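Local coordinates for protein carbohydrate esterase family 2 (CE2) (Chaetomium olivicolor, PDB 4XVH) that probably removes acetyl groups from xylan or related plant polysaccharides, as a carbohydrate esterase of family 2 carrying a carbohydrate-binding domain, at residues D206-N211 and P247-F252; R110-I115 and L152-S157; Y231-V236 and V282-A287; H290-P295 and E317-A322. One frame throughout, in Å; residues are numbered along the deposited sequence.

Interaction 1: D206-N211 and P247-F252; sequences DAVVIN and PRAHFF
Ala207, Val208 and Val209 pair with His250, Phe251 and Phe252 as neighbouring parallel strands inside the five-stranded sheet of the esterase domain. Four backbone hydrogen bonds join them, alternating in direction: His250 N to Asp206 O, Val208 N to His250 O, Phe252 N to Val208 O, and Ile210 N to Phe252 O at 2.8 Å. Where the pairing begins, one water donates to both Asp206 O and Arg248 O.

On one face Val208 and Phe251 lie side by side and point the same way. CB of Val208 sits 3.6 Å from CD2 of Phe251, and CG1, anti to the backbone N (chi1 172°), comes equally close to CE2 of Phe251. CD1 of Ile210 reaches the edge of this ring 4.2 Å from Phe251 CD2, and helix 228-243 packs on the same ring. An alanine at Val208 would probably open a gap beside the Phe251 ring, because the branch methyls that flank CD2 and CE2 would be gone.

The other face carries Ala207, whose CB meets CE1 of Phe252 at 3.7 Å. That ring also stacks with His290 and is packed by helix 309-327. A parallel sheet with helices on both faces is the three-layer alpha/beta/alpha architecture of SGNH (GDSL-like) hydrolases.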
# COMPACT_ATOMS: atom_id res chain seq x y z
N ASP A 206 -12.93 -5.41 6.39
CA ASP A 206 -14.02 -6.04 5.66
C ASP A 206 -13.50 -6.75 4.44
O ASP A 206 -14.06 -7.76 3.98
CB ASP A 206 -15.04 -5.00 5.22
CG ASP A 206 -15.55 -4.19 6.37
OD1 ASP A 206 -16.58 -4.59 6.94
OD2 ASP A 206 -14.95 -3.14 6.67
N ALA A 207 -12.41 -6.20 3.90
CA ALA A 207 -11.82 -6.71 2.68
C ALA A 207 -10.32 -6.70 2.82
O ALA A 207 -9.75 -5.77 3.39
CB ALA A 207 -12.25 -5.85 1.49
N VAL A 208 -9.68 -7.73 2.25
CA VAL A 208 -8.24 -7.85 2.21
C VAL A 208 -7.84 -8.10 0.77
O VAL A 208 -8.29 -9.08 0.14
CB VAL A 208 -7.73 -8.99 3.08
CG1 VAL A 208 -6.21 -9.23 2.84
CG2 VAL A 208 -8.02 -8.68 4.56
N VAL A 209 -7.03 -7.18 0.26
CA VAL A 209 -6.58 -7.17 -1.13
C VAL A 209 -5.14 -7.67 -1.19
O VAL A 209 -4.28 -7.17 -0.46
CB VAL A 209 -6.66 -5.77 -1.75
CG1 VAL A 209 -6.13 -5.82 -3.21
CG2 VAL A 209 -8.11 -5.23 -1.70
N ILE A 210 -4.89 -8.69 -2.00
CA ILE A 210 -3.53 -9.20 -2.09
C ILE A 210 -3.06 -9.18 -3.53
O ILE A 210 -3.70 -9.80 -4.38
CB ILE A 210 -3.41 -10.62 -1.54
CG1 ILE A 210 -3.86 -10.64 -0.07
CG2 ILE A 210 -1.97 -11.13 -1.72
CD1 ILE A 210 -4.06 -12.01 0.50
N ASN A 211 -1.93 -8.52 -3.79
CA ASN A 211 -1.35 -8.44 -5.12
C ASN A 211 0.13 -8.82 -5.08
O ASN A 211 1.01 -7.97 -4.89
CB ASN A 211 -1.55 -7.03 -5.67
CG ASN A 211 -1.04 -6.86 -7.10
OD1 ASN A 211 -0.25 -7.64 -7.62
ND2 ASN A 211 -1.48 -5.77 -7.72
N PRO A 247 -11.44 -13.54 10.32
CA PRO A 247 -12.14 -14.69 9.72
C PRO A 247 -13.30 -14.31 8.80
O PRO A 247 -13.67 -15.10 7.94
CB PRO A 247 -12.67 -15.45 10.94
CG PRO A 247 -12.74 -14.44 12.01
CD PRO A 247 -11.63 -13.46 11.77
N ARG A 248 -13.88 -13.14 9.00
CA ARG A 248 -15.05 -12.76 8.20
C ARG A 248 -14.66 -11.95 6.96
O ARG A 248 -15.51 -11.56 6.18
CB ARG A 248 -16.03 -11.94 9.04
CG ARG A 248 -16.67 -12.68 10.23
CD ARG A 248 -17.42 -11.69 11.15
NE ARG A 248 -16.52 -10.72 11.81
CZ ARG A 248 -16.31 -9.46 11.41
NH1 ARG A 248 -16.93 -8.97 10.33
NH2 ARG A 248 -15.47 -8.69 12.09
N ALA A 249 -13.39 -11.64 6.77
CA ALA A 249 -13.04 -10.76 5.64
C ALA A 249 -13.22 -11.46 4.31
O ALA A 249 -13.02 -12.68 4.22
CB ALA A 249 -11.59 -10.28 5.76
N HIS A 250 -13.57 -10.70 3.27
CA HIS A 250 -13.46 -11.21 1.91
C HIS A 250 -12.07 -10.90 1.36
O HIS A 250 -11.49 -9.86 1.67
CB HIS A 250 -14.53 -10.60 1.00
CG HIS A 250 -15.89 -11.19 1.23
ND1 HIS A 250 -16.57 -11.89 0.27
CD2 HIS A 250 -16.68 -11.19 2.33
CE1 HIS A 250 -17.72 -12.32 0.77
NE2 HIS A 250 -17.82 -11.89 2.01
N PHE A 251 -11.54 -11.82 0.55
CA PHE A 251 -10.19 -11.65 0.01
C PHE A 251 -10.24 -11.44 -1.50
O PHE A 251 -10.97 -12.16 -2.22
CB PHE A 251 -9.33 -12.88 0.39
CG PHE A 251 -9.01 -12.94 1.86
CD1 PHE A 251 -9.98 -13.33 2.77
CD2 PHE A 251 -7.76 -12.52 2.32
CE1 PHE A 251 -9.72 -13.37 4.12
CE2 PHE A 251 -7.47 -12.54 3.67
CZ PHE A 251 -8.46 -12.96 4.58
N PHE A 252 -9.44 -10.49 -1.97
CA PHE A 252 -9.39 -10.09 -3.36
C PHE A 252 -7.97 -10.30 -3.88
O PHE A 252 -7.04 -9.55 -3.52
CB PHE A 252 -9.87 -8.63 -3.50
CG PHE A 252 -11.31 -8.49 -3.07
CD1 PHE A 252 -11.63 -8.30 -1.72
CD2 PHE A 252 -12.35 -8.72 -3.97
CE1 PHE A 252 -12.95 -8.26 -1.29
CE2 PHE A 252 -13.71 -8.67 -3.52
CZ PHE A 252 -13.99 -8.43 -2.18
O HOH W 1 -16.32 -8.81 5.20

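Interaction 2: R110-I115 and L152-S157; sequences RQIDII and LGADYS
Arg110 donates from NH1 to Leu152 O, in the turn that leads from helix 144-151 into strand 155-160, an edge of the parallel sheet in the SGNH-type alpha/beta domain. Its chain, extended from CG to NE, carries the guanidinium out to that oxygen, which lies 2.9 Å from NH1 at the group's edge, 17° out of its plane. CB of Arg110 touches CB of Ala154 at 3.6 Å, and the guanidinium makes a cation-pi contact with the C-terminal Trp329. An alanine at Arg110 would probably leave Leu152 O without this donor and Trp329 without its cationic partner.

Gln111, Ile112 and Asp113 pair in parallel with Asp155, Tyr156 and Ser157 through four backbone bonds: Asp155 N to Arg110 O, Ile112 N to Asp155 O, Ser157 N to Ile112 O and Ile114 N to Ser157 O.

Ile112 and Leu152 cross at about a right angle, their CD1 methyls 3.9 Å apart; Ile323 of helix 309-327 covers both. Gly153, at positive phi, closes the preceding helix in a Schellman motif and turns the chain toward the strand. CD1 of Ile114 approaches CB of Tyr156, which has CG between the backbone N and the carbonyl carbon (chi1 55°) and packs its ring on helix 144-151.

On the opposite face Asp155 OD2 forms a salt bridge with Arg3 and accepts from a water that in turn accepts from Gln111 NE2, while Gln111 OE1 accepts from Ser204 N. Asp113 is held by Tyr185 and Trp203, and its OD1 lies 3.4 Å from Ser157 CB.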
# COMPACT_ATOMS: atom_id res chain seq x y z
N ARG A 110 -16.06 1.27 7.19
CA ARG A 110 -15.51 0.30 6.25
C ARG A 110 -13.98 0.30 6.31
O ARG A 110 -13.38 1.37 6.41
CB ARG A 110 -15.95 0.59 4.82
CG ARG A 110 -17.46 0.49 4.63
CD ARG A 110 -17.83 0.94 3.22
NE ARG A 110 -19.28 0.76 3.03
CZ ARG A 110 -19.93 1.19 1.95
NH1 ARG A 110 -19.25 1.78 0.96
NH2 ARG A 110 -21.26 1.00 1.86
N GLN A 111 -13.37 -0.87 6.26
CA GLN A 111 -11.90 -0.95 6.43
C GLN A 111 -11.32 -1.98 5.47
O GLN A 111 -11.88 -3.09 5.33
CB GLN A 111 -11.54 -1.35 7.89
CG GLN A 111 -12.06 -0.37 8.98
CD GLN A 111 -11.77 -0.85 10.41
OE1 GLN A 111 -11.68 -2.05 10.64
NE2 GLN A 111 -11.59 0.08 11.35
N ILE A 112 -10.19 -1.65 4.86
CA ILE A 112 -9.60 -2.52 3.85
C ILE A 112 -8.07 -2.64 4.01
O ILE A 112 -7.38 -1.62 4.09
CB ILE A 112 -9.92 -1.96 2.43
CG1 ILE A 112 -11.44 -1.93 2.17
CG2 ILE A 112 -9.21 -2.74 1.36
CD1 ILE A 112 -11.80 -1.36 0.77
N ASP A 113 -7.56 -3.86 4.02
CA ASP A 113 -6.10 -4.07 3.93
C ASP A 113 -5.69 -4.25 2.47
O ASP A 113 -6.38 -4.94 1.70
CB ASP A 113 -5.66 -5.31 4.71
CG ASP A 113 -5.40 -5.02 6.19
OD1 ASP A 113 -5.76 -3.91 6.65
OD2 ASP A 113 -4.85 -5.90 6.90
N ILE A 114 -4.56 -3.66 2.10
CA ILE A 114 -4.01 -3.87 0.77
C ILE A 114 -2.58 -4.35 0.88
O ILE A 114 -1.73 -3.64 1.40
CB ILE A 114 -4.05 -2.57 -0.03
CG1 ILE A 114 -5.42 -1.88 0.18
CG2 ILE A 114 -3.75 -2.87 -1.51
CD1 ILE A 114 -5.37 -0.38 0.12
N ILE A 115 -2.30 -5.57 0.42
CA ILE A 115 -1.01 -6.20 0.68
C ILE A 115 -0.32 -6.48 -0.64
O ILE A 115 -0.93 -7.09 -1.51
CB ILE A 115 -1.17 -7.52 1.45
CG1 ILE A 115 -1.97 -7.30 2.75
CG2 ILE A 115 0.22 -8.15 1.71
CD1 ILE A 115 -2.58 -8.61 3.35
N LEU A 152 -14.87 3.60 -2.09
CA LEU A 152 -15.80 2.87 -1.20
C LEU A 152 -15.97 3.61 0.14
O LEU A 152 -16.68 3.13 1.02
CB LEU A 152 -15.28 1.46 -0.94
CG LEU A 152 -15.17 0.63 -2.24
CD1 LEU A 152 -14.47 -0.66 -1.94
CD2 LEU A 152 -16.57 0.41 -2.80
N GLY A 153 -15.32 4.75 0.29
CA GLY A 153 -15.43 5.49 1.53
C GLY A 153 -14.80 4.71 2.69
O GLY A 153 -15.22 4.88 3.84
N ALA A 154 -13.79 3.87 2.40
CA ALA A 154 -13.20 3.04 3.44
C ALA A 154 -11.83 3.53 3.93
O ALA A 154 -11.04 4.03 3.14
CB ALA A 154 -13.04 1.60 2.96
N ASP A 155 -11.57 3.36 5.23
CA ASP A 155 -10.21 3.48 5.74
C ASP A 155 -9.40 2.32 5.17
O ASP A 155 -9.96 1.28 4.77
CB ASP A 155 -10.18 3.46 7.29
CG ASP A 155 -10.18 4.85 7.89
OD1 ASP A 155 -9.82 5.82 7.19
OD2 ASP A 155 -10.56 5.00 9.06
N TYR A 156 -8.09 2.46 5.13
CA TYR A 156 -7.30 1.37 4.58
C TYR A 156 -5.96 1.27 5.32
O TYR A 156 -5.56 2.18 6.07
CB TYR A 156 -7.09 1.54 3.07
CG TYR A 156 -6.47 2.87 2.71
CD1 TYR A 156 -5.09 3.01 2.69
CD2 TYR A 156 -7.25 3.98 2.39
CE1 TYR A 156 -4.49 4.22 2.36
CE2 TYR A 156 -6.67 5.20 2.07
CZ TYR A 156 -5.28 5.30 2.05
OH TYR A 156 -4.67 6.48 1.73
N SER A 157 -5.31 0.14 5.11
CA SER A 157 -3.97 -0.11 5.59
C SER A 157 -3.20 -0.78 4.47
O SER A 157 -3.59 -1.86 4.01
CB SER A 157 -3.97 -1.00 6.83
OG SER A 157 -2.65 -1.23 7.24
O HOH W 2 -17.16 3.67 5.64
O HOH W 3 -11.77 3.11 10.39

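Interaction 3: Y231-V236 and V282-A287; sequences YTDAMV and VSRLGA
Asp233 and Arg284 form a salt bridge across the outer side of two helices. NH2 of Arg284 donates to OD1 of Asp233 at 2.8 Å, and a weak second bond runs from Arg284 NH1 to the same oxygen at 3.3 Å, so a single carboxylate oxygen takes both N-H groups. It lies at the edge of the guanidinium, in its plane, whereas NH2 meets it on the anti side, 33° out of the carboxylate plane. The two flat groups are turned 59° against each other.

The arginine reaches across on a chain bent at chi2 and chi3, and Val236 packs against it: CG2 of Val236 lies over one guanidinium face, 3.8 Å from Arg284 NH2. CG2 of Thr232 comes to NH1, the two side chains crossing at about a right angle. The other methyl of Val236, CG1, meets CD2 of Leu285 at 3.9 Å as these two side chains slide past each other in opposite directions. The same CD2 of Leu285 also touches Val236 O.

Helices 228-243 and 270-285 pack on one face of the parallel sheet in this alpha/beta/alpha fold, and the contact joins them on their solvent-exposed side, where Asp233 and Arg284 are both exposed. Deeper in, Met235, Val282 and Leu285 rest on Leu253 of strand 250-254.

Further out, Thr232 OG1 bonds Val228 O within its own helix, while Tyr231 OH reaches Leu212 O and Gln274 NE2. After Leu285, Gly286 takes a positive phi and leads the chain out of helix 270-285 toward strand 289-292.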
# COMPACT_ATOMS: atom_id res chain seq x y z
N TYR A 231 3.53 -21.80 -5.29
CA TYR A 231 2.96 -20.44 -5.30
C TYR A 231 1.46 -20.50 -4.91
O TYR A 231 0.98 -19.76 -4.03
CB TYR A 231 3.15 -19.81 -6.67
CG TYR A 231 2.48 -18.46 -6.89
CD1 TYR A 231 2.95 -17.30 -6.28
CD2 TYR A 231 1.39 -18.36 -7.75
CE1 TYR A 231 2.33 -16.08 -6.50
CE2 TYR A 231 0.75 -17.16 -7.97
CZ TYR A 231 1.21 -16.02 -7.36
OH TYR A 231 0.56 -14.82 -7.62
N THR A 232 0.75 -21.41 -5.55
CA THR A 232 -0.66 -21.65 -5.26
C THR A 232 -0.88 -22.04 -3.79
O THR A 232 -1.74 -21.47 -3.11
CB THR A 232 -1.20 -22.78 -6.15
OG1 THR A 232 -0.92 -22.49 -7.52
CG2 THR A 232 -2.71 -22.95 -5.95
N ASP A 233 -0.12 -23.04 -3.33
CA ASP A 233 -0.25 -23.52 -1.96
C ASP A 233 0.01 -22.38 -0.97
O ASP A 233 -0.67 -22.28 0.05
CB ASP A 233 0.74 -24.66 -1.67
CG ASP A 233 0.37 -25.98 -2.35
OD1 ASP A 233 -0.76 -26.13 -2.87
OD2 ASP A 233 1.23 -26.90 -2.33
N ALA A 234 1.00 -21.53 -1.26
CA ALA A 234 1.35 -20.43 -0.38
C ALA A 234 0.29 -19.35 -0.34
O ALA A 234 0.08 -18.69 0.70
CB ALA A 234 2.66 -19.80 -0.82
N MET A 235 -0.33 -19.12 -1.49
CA MET A 235 -1.41 -18.14 -1.56
C MET A 235 -2.57 -18.61 -0.65
O MET A 235 -3.12 -17.83 0.11
CB MET A 235 -1.88 -17.97 -3.00
CG MET A 235 -2.96 -16.90 -3.18
SD MET A 235 -2.33 -15.19 -2.91
CE MET A 235 -1.51 -14.83 -4.47
N VAL A 236 -2.92 -19.89 -0.72
CA VAL A 236 -3.97 -20.42 0.15
C VAL A 236 -3.56 -20.26 1.62
O VAL A 236 -4.32 -19.74 2.44
CB VAL A 236 -4.26 -21.89 -0.19
CG1 VAL A 236 -5.17 -22.52 0.87
CG2 VAL A 236 -4.91 -21.97 -1.59
N VAL A 282 -8.25 -19.41 -5.28
CA VAL A 282 -9.60 -18.93 -4.99
C VAL A 282 -10.58 -20.08 -4.85
O VAL A 282 -11.36 -20.14 -3.91
CB VAL A 282 -10.10 -17.95 -6.07
CG1 VAL A 282 -11.62 -17.73 -5.96
CG2 VAL A 282 -9.33 -16.64 -5.96
N SER A 283 -10.51 -21.04 -5.77
CA SER A 283 -11.35 -22.23 -5.69
C SER A 283 -11.14 -23.00 -4.36
O SER A 283 -12.10 -23.43 -3.72
CB SER A 283 -11.07 -23.14 -6.89
OG SER A 283 -11.94 -24.26 -6.91
N ARG A 284 -9.88 -23.15 -3.92
CA ARG A 284 -9.61 -23.86 -2.67
C ARG A 284 -10.09 -23.06 -1.45
O ARG A 284 -10.47 -23.64 -0.43
CB ARG A 284 -8.12 -24.20 -2.53
CG ARG A 284 -7.49 -24.91 -3.74
CD ARG A 284 -6.58 -26.06 -3.35
NE ARG A 284 -5.47 -25.73 -2.45
CZ ARG A 284 -4.18 -25.71 -2.81
NH1 ARG A 284 -3.82 -26.00 -4.06
NH2 ARG A 284 -3.25 -25.39 -1.92
N LEU A 285 -10.10 -21.73 -1.56
CA LEU A 285 -10.41 -20.89 -0.40
C LEU A 285 -11.90 -20.73 -0.13
O LEU A 285 -12.30 -20.42 0.98
CB LEU A 285 -9.76 -19.52 -0.56
CG LEU A 285 -8.25 -19.51 -0.38
CD1 LEU A 285 -7.66 -18.18 -0.92
CD2 LEU A 285 -7.85 -19.75 1.07
N GLY A 286 -12.71 -20.91 -1.16
CA GLY A 286 -14.14 -20.80 -0.99
C GLY A 286 -14.73 -19.44 -1.31
O GLY A 286 -14.09 -18.56 -1.92
N ALA A 287 -15.97 -19.26 -0.87
CA ALA A 287 -16.82 -18.17 -1.30
C ALA A 287 -16.34 -16.76 -0.86
O ALA A 287 -16.73 -15.77 -1.46
CB ALA A 287 -18.26 -18.42 -0.80

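Interaction 4: H290-P295 and E317-A322; sequences HFVDWP and EVLAKA
Val292 meets Val318, Leu319 and Ala322 in a purely apolar contact between the edge strand 289-292 and helix 309-327. CG1 of Val292, anti to the backbone N (chi1 174°), touches CG1 of Val318 at 4.0 Å, the two side chains sliding past each other in opposite directions. Its other methyl, CG2, lies 4.0 Å from CB of Ala322 and 4.2 Å from CD1 of Leu319. One valine thus meets residues spread over a full helical turn. The strand and helix segments run nearly antiparallel, at 161°, with their axes 9.9 Å apart.

The polar groups look to other partners. Asp293 OD1 accepts from Asn255 ND2, and Asn255 OD1 takes the N-H of Trp294, which fixes the chain just beyond the strand. Earlier on the strand, His290 NE2 is bonded to His250 ND1. Across the segments, Asp293 O meets just a methyl, CG1 of Val318, at 4.2 Å.

With methyl groups doing the touching, the attraction here is dispersion and the burial of apolar surface, which fixes spacing by shape and imposes little directional demand on the helix.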
# COMPACT_ATOMS: atom_id res chain seq x y z
N HIS A 290 -11.94 -14.07 -3.89
CA HIS A 290 -12.38 -13.54 -5.17
C HIS A 290 -11.18 -13.24 -6.04
O HIS A 290 -10.25 -12.56 -5.58
CB HIS A 290 -13.20 -12.26 -4.97
CG HIS A 290 -14.31 -12.41 -3.98
ND1 HIS A 290 -15.57 -12.81 -4.35
CD2 HIS A 290 -14.34 -12.22 -2.64
CE1 HIS A 290 -16.34 -12.88 -3.27
NE2 HIS A 290 -15.61 -12.51 -2.22
N PHE A 291 -11.23 -13.67 -7.30
CA PHE A 291 -10.18 -13.29 -8.26
C PHE A 291 -10.51 -11.97 -8.93
O PHE A 291 -11.65 -11.74 -9.35
CB PHE A 291 -9.98 -14.38 -9.34
CG PHE A 291 -9.29 -13.87 -10.60
CD1 PHE A 291 -7.94 -13.58 -10.59
CD2 PHE A 291 -10.01 -13.69 -11.80
CE1 PHE A 291 -7.30 -13.10 -11.76
CE2 PHE A 291 -9.37 -13.25 -12.96
CZ PHE A 291 -8.03 -12.96 -12.94
N VAL A 292 -9.52 -11.09 -9.00
CA VAL A 292 -9.76 -9.80 -9.65
C VAL A 292 -8.69 -9.65 -10.73
O VAL A 292 -7.49 -9.67 -10.44
CB VAL A 292 -9.72 -8.62 -8.61
CG1 VAL A 292 -9.83 -7.26 -9.35
CG2 VAL A 292 -10.81 -8.78 -7.54
N ASP A 293 -9.11 -9.52 -11.98
CA ASP A 293 -8.16 -9.43 -13.09
C ASP A 293 -7.57 -8.04 -13.21
O ASP A 293 -8.25 -7.06 -12.97
CB ASP A 293 -8.85 -9.81 -14.40
CG ASP A 293 -7.89 -9.87 -15.55
OD1 ASP A 293 -6.82 -10.53 -15.44
OD2 ASP A 293 -8.22 -9.26 -16.58
N TRP A 294 -6.28 -7.97 -13.55
CA TRP A 294 -5.64 -6.73 -13.92
C TRP A 294 -4.92 -6.98 -15.25
O TRP A 294 -3.85 -7.60 -15.30
CB TRP A 294 -4.66 -6.25 -12.82
CG TRP A 294 -4.24 -4.81 -12.96
CD1 TRP A 294 -4.38 -4.01 -14.06
CD2 TRP A 294 -3.62 -4.00 -11.94
NE1 TRP A 294 -3.89 -2.73 -13.79
CE2 TRP A 294 -3.42 -2.70 -12.50
CE3 TRP A 294 -3.22 -4.24 -10.61
CZ2 TRP A 294 -2.83 -1.64 -11.77
CZ3 TRP A 294 -2.64 -3.19 -9.88
CH2 TRP A 294 -2.45 -1.90 -10.48
N PRO A 295 -5.55 -6.56 -16.35
CA PRO A 295 -4.98 -6.82 -17.67
C PRO A 295 -3.57 -6.24 -17.78
O PRO A 295 -3.28 -5.17 -17.22
CB PRO A 295 -5.94 -6.12 -18.62
CG PRO A 295 -7.21 -5.98 -17.87
CD PRO A 295 -6.85 -5.87 -16.41
N GLU A 317 -10.92 1.45 -10.17
CA GLU A 317 -12.36 1.35 -10.46
C GLU A 317 -12.82 -0.10 -10.53
O GLU A 317 -13.86 -0.47 -9.99
CB GLU A 317 -12.70 2.03 -11.79
CG GLU A 317 -13.26 3.40 -11.60
CD GLU A 317 -14.56 3.41 -10.77
OE1 GLU A 317 -15.59 2.79 -11.17
OE2 GLU A 317 -14.54 4.06 -9.69
N VAL A 318 -12.04 -0.92 -11.22
CA VAL A 318 -12.36 -2.34 -11.30
C VAL A 318 -12.44 -2.94 -9.88
O VAL A 318 -13.37 -3.66 -9.54
CB VAL A 318 -11.32 -3.11 -12.13
CG1 VAL A 318 -11.44 -4.61 -11.91
CG2 VAL A 318 -11.46 -2.75 -13.62
N LEU A 319 -11.43 -2.64 -9.07
CA LEU A 319 -11.37 -3.25 -7.75
C LEU A 319 -12.45 -2.71 -6.83
O LEU A 319 -13.08 -3.46 -6.06
CB LEU A 319 -9.97 -3.04 -7.15
CG LEU A 319 -9.78 -3.55 -5.73
CD1 LEU A 319 -10.03 -5.07 -5.66
CD2 LEU A 319 -8.35 -3.14 -5.22
N ALA A 320 -12.71 -1.40 -6.90
CA ALA A 320 -13.80 -0.85 -6.11
C ALA A 320 -15.13 -1.57 -6.40
O ALA A 320 -15.87 -1.94 -5.47
CB ALA A 320 -13.94 0.65 -6.36
N LYS A 321 -15.44 -1.78 -7.68
CA LYS A 321 -16.70 -2.44 -8.03
C LYS A 321 -16.72 -3.90 -7.53
O LYS A 321 -17.76 -4.42 -7.11
CB LYS A 321 -16.94 -2.43 -9.55
CG LYS A 321 -17.17 -1.05 -10.18
CD LYS A 321 -17.59 -1.26 -11.63
CE LYS A 321 -17.47 -0.02 -12.47
NZ LYS A 321 -17.52 -0.42 -13.95
N ALA A 322 -15.59 -4.58 -7.64
CA ALA A 322 -15.52 -5.99 -7.26
C ALA A 322 -15.71 -6.16 -5.75
O ALA A 322 -16.34 -7.12 -5.31
CB ALA A 322 -14.20 -6.57 -7.68

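In the fold
Following the chain, interaction 2 comes first: 110-115 and 152-157 close a loop that includes helix 144-151. Strand 207-211 then lines up on the other side of strand 111-116, with Val209 bonded to Asp113 and Ile115, and interaction 1 closes over helix 228-243 by adding strand 250-254. Interaction 3 crosses interaction 1, since its first segment lies inside that loop and its second beyond it, tying helix 228-243 to helix 270-285. Interaction 4 closes last, bringing helix 309-327 back onto strand 289-292, the sheet's other edge. None nests within another. Interactions 2 and 4 also touch, where Leu152 meets Ala320.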